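Local coordinates for protein peptidoglycan glycosyltransferase (Atopobium parvulum, PDB 4OVD) that belongs to the penicillin-binding proteins and joins a dimerisation domain to a penicillin-binding domain, at residues S288-P293 against Q495-E500; G388-I393 against A415-Q420. All coordinates share one frame; numbering follows the deposited sequence.

Contact 1 of 2, residues S288-P293 against Q495-E500; sequences SSIYEP and QQVVEE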
loop_
_atom_site.group_PDB
_atom_site.type_symbol
_atom_site.label_atom_id
_atom_site.label_comp_id
_atom_site.label_asym_id
_atom_site.label_seq_id
_atom_site.Cartn_x
_atom_site.Cartn_y
_atom_site.Cartn_z
ATOM N N SER A 288 0.895 8.294 -4.444
ATOM C CA SER A 288 1.250 9.677 -4.500
ATOM C C SER A 288 0.847 10.538 -3.341
ATOM O O SER A 288 1.209 11.662 -3.345
ATOM C CB SER A 288 0.700 10.247 -5.818
ATOM O OG SER A 288 -0.684 10.020 -5.811
ATOM N N SER A 289 0.051 10.102 -2.380
ATOM C CA SER A 289 -0.197 11.000 -1.230
ATOM C C SER A 289 0.575 10.454 -0.028
ATOM O O SER A 289 0.850 9.239 0.068
ATOM C CB SER A 289 -1.704 11.050 -0.906
ATOM O OG SER A 289 -2.390 11.453 -2.047
ATOM N N ILE A 290 0.935 11.335 0.888
ATOM C CA ILE A 290 1.706 10.958 2.073
ATOM C C ILE A 290 0.900 11.307 3.299
ATOM O O ILE A 290 0.064 12.231 3.287
ATOM C CB ILE A 290 3.069 11.612 2.163
ATOM C CG1 ILE A 290 2.974 13.118 2.336
ATOM C CG2 ILE A 290 3.918 11.278 0.903
ATOM C CD1 ILE A 290 4.393 13.735 2.457
ATOM N N TYR A 291 1.122 10.486 4.317
ATOM C CA TYR A 291 0.402 10.559 5.560
ATOM C C TYR A 291 1.359 10.208 6.665
ATOM O O TYR A 291 2.392 9.576 6.401
ATOM C CB TYR A 291 -0.678 9.446 5.571
ATOM C CG TYR A 291 -1.692 9.623 4.484
ATOM C CD1 TYR A 291 -2.781 10.488 4.643
ATOM C CD2 TYR A 291 -1.570 8.948 3.299
ATOM C CE1 TYR A 291 -3.678 10.701 3.622
ATOM C CE2 TYR A 291 -2.480 9.146 2.256
ATOM C CZ TYR A 291 -3.541 10.001 2.435
ATOM O OH TYR A 291 -4.405 10.200 1.380
ATOM N N GLU A 292 1.013 10.587 7.892
ATOM C CA GLU A 292 1.767 10.132 9.083
ATOM C C GLU A 292 1.138 8.755 9.285
ATOM O O GLU A 292 -0.061 8.658 9.468
ATOM C CB GLU A 292 1.540 11.057 10.255
ATOM C CG GLU A 292 2.411 10.719 11.383
ATOM C CD GLU A 292 2.287 11.700 12.504
ATOM O OE1 GLU A 292 1.272 11.658 13.227
ATOM O OE2 GLU A 292 3.275 12.400 12.718
ATOM N N PRO A 293 1.947 7.683 9.156
ATOM C CA PRO A 293 1.423 6.340 9.149
ATOM C C PRO A 293 0.819 5.917 10.441
ATOM O O PRO A 293 -0.166 5.190 10.413
ATOM C CB PRO A 293 2.639 5.482 8.759
ATOM C CG PRO A 293 3.810 6.277 9.152
ATOM C CD PRO A 293 3.407 7.700 8.922
ATOM N N GLN A 495 -2.424 10.095 10.407
ATOM C CA GLN A 495 -2.933 11.434 10.266
ATOM C C GLN A 495 -2.667 12.060 8.926
ATOM O O GLN A 495 -1.682 11.772 8.234
ATOM C CB GLN A 495 -2.246 12.347 11.253
ATOM C CG GLN A 495 -2.353 12.046 12.719
ATOM C CD GLN A 495 -3.580 12.610 13.355
ATOM O OE1 GLN A 495 -4.211 13.576 12.870
ATOM N NE2 GLN A 495 -3.943 12.013 14.450
ATOM N N GLN A 496 -3.550 12.965 8.569
ATOM C CA GLN A 496 -3.361 13.770 7.400
ATOM C C GLN A 496 -2.240 14.798 7.684
ATOM O O GLN A 496 -1.997 15.232 8.808
ATOM C CB GLN A 496 -4.642 14.501 7.038
ATOM C CG GLN A 496 -5.633 13.472 6.553
ATOM C CD GLN A 496 -6.645 14.058 5.642
ATOM O OE1 GLN A 496 -7.274 15.090 5.955
ATOM N NE2 GLN A 496 -6.793 13.425 4.475
ATOM N N VAL A 497 -1.549 15.182 6.650
ATOM C CA VAL A 497 -0.428 16.134 6.818
ATOM C C VAL A 497 -0.403 17.158 5.726
ATOM O O VAL A 497 -1.088 17.000 4.727
ATOM C CB VAL A 497 0.922 15.374 6.768
ATOM C CG1 VAL A 497 0.950 14.281 7.836
ATOM C CG2 VAL A 497 1.227 14.793 5.404
ATOM N N VAL A 498 0.368 18.230 5.921
ATOM C CA VAL A 498 0.579 19.230 4.901
ATOM C C VAL A 498 1.466 18.468 3.912
ATOM O O VAL A 498 2.580 18.022 4.284
ATOM C CB VAL A 498 1.308 20.429 5.476
ATOM C CG1 VAL A 498 1.693 21.399 4.379
ATOM C CG2 VAL A 498 0.441 21.057 6.562
ATOM N N GLU A 499 0.997 18.329 2.672
ATOM C CA GLU A 499 1.663 17.483 1.693
ATOM C C GLU A 499 3.146 17.762 1.402
ATOM O O GLU A 499 3.932 16.843 1.325
ATOM C CB GLU A 499 0.859 17.417 0.391
ATOM C CG GLU A 499 0.770 18.689 -0.401
ATOM C CD GLU A 499 -0.054 18.526 -1.675
ATOM O OE1 GLU A 499 0.218 17.562 -2.447
ATOM O OE2 GLU A 499 -0.951 19.384 -1.904
ATOM N N GLU A 500 3.531 19.012 1.326
ATOM C CA GLU A 500 4.903 19.289 1.000
ATOM C C GLU A 500 5.846 19.287 2.191
ATOM O O GLU A 500 7.035 19.330 1.966
ATOM C CB GLU A 500 4.995 20.597 0.195
ATOM C CG GLU A 500 4.207 20.605 -1.142
ATOM C CD GLU A 500 4.599 19.494 -2.190
ATOM O OE1 GLU A 500 5.735 18.965 -2.180
ATOM O OE2 GLU A 500 3.766 19.165 -3.087
HETATM O O HOH W 1 -2.055 13.737 4.099
#
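Glu292 and Gln495 are joined by a reciprocal pair of backbone hydrogen bonds, a single antiparallel bridge of the hydrogen-bonded kind. Glu292 N donates to Gln495 O at 3.0 Å, and Gln495 N returns a bond of 2.9 Å to Glu292 O, lying in the plane of that carbonyl on a lone pair. Further along, water 1 stands in for a direct backbone bond: it donates to Ile290 O (2.7 Å) and accepts from Val497 N (3.0 Å), holding the diverging chains together. Gln495 is the last residue of strand 487-495, an edge strand of the five-stranded antiparallel sheet that forms the core of the penicillin-binding fold; the family's KTG motif lies just ahead of it. Glu292 in turn precedes the SxxK motif, so the bridge sits beside both sequence signatures. Apolar packing centres on Val497, whose two methyls divide the work. CG1 covers Glu292 N and CB, while CG2 meets Ile290 CG1 at 3.9 Å, the two side chains crossing at about a right angle. With chi1 at 65°, Ile290 CG1 lies between its backbone N and carbonyl carbon, and the extended chain beyond brings CD1 to 3.3 Å from Glu499 O. Tyr291 offers a ring edge: Gln495 O lies in the ring plane, 4.0 Å from Tyr291 CD1. The Glu292 and Gln495 side chains run side by side in the same direction, with Glu292 OE1 3.7 Å from Gln495 CG. Both carboxylate oxygens of the buried Glu292 are satisfied beyond this contact, OE1 by Tyr504 OH and OE2 by Gly413 N.

Contact 2 of 2, residues G388-I393 against A415-Q420; sequences GEATGI and AIPFIQ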
loop_
_atom_site.group_PDB
_atom_site.type_symbol
_atom_site.label_atom_id
_atom_site.label_comp_id
_atom_site.label_asym_id
_atom_site.label_seq_id
_atom_site.Cartn_x
_atom_site.Cartn_y
_atom_site.Cartn_z
ATOM N N GLY A 388 3.914 9.230 -10.302
ATOM C CA GLY A 388 3.732 10.102 -9.145
ATOM C C GLY A 388 4.061 9.543 -7.796
ATOM O O GLY A 388 3.589 10.051 -6.804
ATOM N N GLU A 389 4.937 8.544 -7.740
ATOM C CA GLU A 389 5.228 7.902 -6.465
ATOM C C GLU A 389 5.931 8.885 -5.545
ATOM O O GLU A 389 6.938 9.433 -5.931
ATOM C CB GLU A 389 6.093 6.627 -6.635
ATOM C CG GLU A 389 6.264 5.964 -5.268
ATOM C CD GLU A 389 6.923 4.592 -5.217
ATOM O OE1 GLU A 389 7.634 4.174 -6.181
ATOM O OE2 GLU A 389 6.693 3.919 -4.177
ATOM N N ALA A 390 5.414 9.126 -4.345
ATOM C CA ALA A 390 6.101 10.019 -3.431
ATOM C C ALA A 390 7.232 9.311 -2.677
ATOM O O ALA A 390 7.134 8.170 -2.342
ATOM C CB ALA A 390 5.109 10.623 -2.447
ATOM N N THR A 391 8.314 9.989 -2.399
ATOM C CA THR A 391 9.363 9.378 -1.619
ATOM C C THR A 391 9.047 9.490 -0.123
ATOM O O THR A 391 9.500 8.685 0.683
ATOM C CB THR A 391 10.691 10.117 -1.831
ATOM O OG1 THR A 391 10.582 11.427 -1.237
ATOM C CG2 THR A 391 10.955 10.263 -3.268
ATOM N N GLY A 392 8.270 10.510 0.251
ATOM C CA GLY A 392 7.946 10.739 1.628
ATOM C C GLY A 392 9.001 11.616 2.258
ATOM O O GLY A 392 9.997 11.983 1.612
ATOM N N ILE A 393 8.762 11.981 3.503
ATOM C CA ILE A 393 9.586 12.898 4.253
ATOM C C ILE A 393 9.923 12.211 5.519
ATOM O O ILE A 393 9.125 12.136 6.452
ATOM C CB ILE A 393 8.812 14.212 4.511
ATOM C CG1 ILE A 393 8.401 14.858 3.150
ATOM C CG2 ILE A 393 9.686 15.176 5.291
ATOM C CD1 ILE A 393 7.358 15.948 3.261
ATOM N N ALA A 415 6.247 11.113 7.250
ATOM C CA ALA A 415 5.084 11.080 6.398
ATOM C C ALA A 415 5.514 10.362 5.154
ATOM O O ALA A 415 6.493 10.786 4.428
ATOM C CB ALA A 415 4.661 12.492 6.089
ATOM N N ILE A 416 4.748 9.322 4.834
ATOM C CA ILE A 416 5.036 8.472 3.711
ATOM C C ILE A 416 3.768 7.984 3.061
ATOM O O ILE A 416 2.720 7.992 3.674
ATOM C CB ILE A 416 5.845 7.242 4.185
ATOM C CG1 ILE A 416 5.049 6.457 5.216
ATOM C CG2 ILE A 416 7.219 7.697 4.650
ATOM C CD1 ILE A 416 5.765 5.295 5.925
ATOM N N PRO A 417 3.867 7.544 1.818
ATOM C CA PRO A 417 2.716 6.975 1.180
ATOM C C PRO A 417 2.550 5.605 1.759
ATOM O O PRO A 417 3.565 4.951 2.072
ATOM C CB PRO A 417 3.150 6.864 -0.299
ATOM C CG PRO A 417 4.617 6.807 -0.259
ATOM C CD PRO A 417 5.035 7.614 0.917
ATOM N N PHE A 418 1.315 5.125 1.825
ATOM C CA PHE A 418 1.044 3.828 2.393
ATOM C C PHE A 418 1.662 2.671 1.592
ATOM O O PHE A 418 1.936 1.616 2.150
ATOM C CB PHE A 418 -0.416 3.605 2.686
ATOM C CG PHE A 418 -0.879 4.266 3.973
ATOM C CD1 PHE A 418 -0.513 3.762 5.200
ATOM C CD2 PHE A 418 -1.681 5.377 3.929
ATOM C CE1 PHE A 418 -0.900 4.383 6.384
ATOM C CE2 PHE A 418 -2.014 6.039 5.094
ATOM C CZ PHE A 418 -1.653 5.546 6.314
ATOM N N ILE A 419 1.950 2.900 0.310
ATOM C CA ILE A 419 2.583 1.875 -0.502
ATOM C C ILE A 419 3.955 1.457 0.096
ATOM O O ILE A 419 4.388 0.284 -0.028
ATOM C CB ILE A 419 2.698 2.291 -1.987
ATOM C CG1 ILE A 419 2.999 1.056 -2.878
ATOM C CG2 ILE A 419 3.731 3.378 -2.146
ATOM C CD1 ILE A 419 1.881 -0.012 -2.917
ATOM N N GLN A 420 4.572 2.350 0.857
ATOM C CA GLN A 420 5.817 2.016 1.518
ATOM C C GLN A 420 5.576 1.077 2.700
ATOM O O GLN A 420 6.384 0.179 3.007
ATOM C CB GLN A 420 6.503 3.285 2.012
ATOM C CG GLN A 420 7.208 4.035 0.900
ATOM C CD GLN A 420 8.008 5.207 1.394
ATOM O OE1 GLN A 420 8.379 5.305 2.606
ATOM N NE2 GLN A 420 8.328 6.102 0.466
HETATM O O HOH W 2 7.237 5.497 -2.134
#
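Gln420 reaches from the first turn of helix 418-429 to Thr391, and its NE2 donates to Thr391 O at 2.8 Å. The two groups are turned unevenly: the oxygen lies almost in the amide plane of Gln420, whereas NE2 stands above the carbonyl plane of Thr391, 60° out of it and not on a lone pair. NE2 also donates to water 2 (2.9 Å), and Gln420 OE1 accepts from Gly379 N, so both ends of this buried amide are gripped and its rotation is fixed. Water 2 passes the link on, donating to Ala390 O (2.7 Å) and to Glu389 OE2 (2.6 Å). The Glu389 chain is extended, with CG anti to the backbone N (chi1 -176°), and crosses Ile419 at about a right angle, its OE2 3.6 Å from Ile419 CG2. The carboxylate is further held by Thr382 OG1 on OE2 and Gly383 N on OE1. This arrangement fastens the loop between helices 366-375 and 404-408, within the penicillin-binding domain, to the beginning of helix 418-429. Pro417 meets the loop through CG, 3.5 Å from Ala390 O. Gly392, with no side chain, allows the backbones to close in beside Ala415 and Ile416. Ile393 and Ala415 then form one antiparallel, hydrogen-bonded bridge: Ile393 N to Ala415 O is short at 2.7 Å and nearly in line with the C=O bond, while Ala415 N to Ile393 O is longer at 3.2 Å and tilted 30° from the carbonyl plane.

From the N terminus, the chain first passes 288-293, in the loop between helices 285-288 and 298-307. It then meets 388-393 and 415-420, which close the short loop of contact 2 with 21 residues between them, and reaches 495-500 last. Contact 1 thus closes a much longer loop of 201 intervening residues, and contact 2 lies wholly within it. The two centres are about 8 Å apart, and segment 288-293 lies against both partners of contact 2: Tyr291 O is probably hydrogen-bonded to Ile416 N, the rings of Tyr291 and Phe418 meet, and Ser288 packs on Gly388. Together they tie strand 487-495 to helix 418-429.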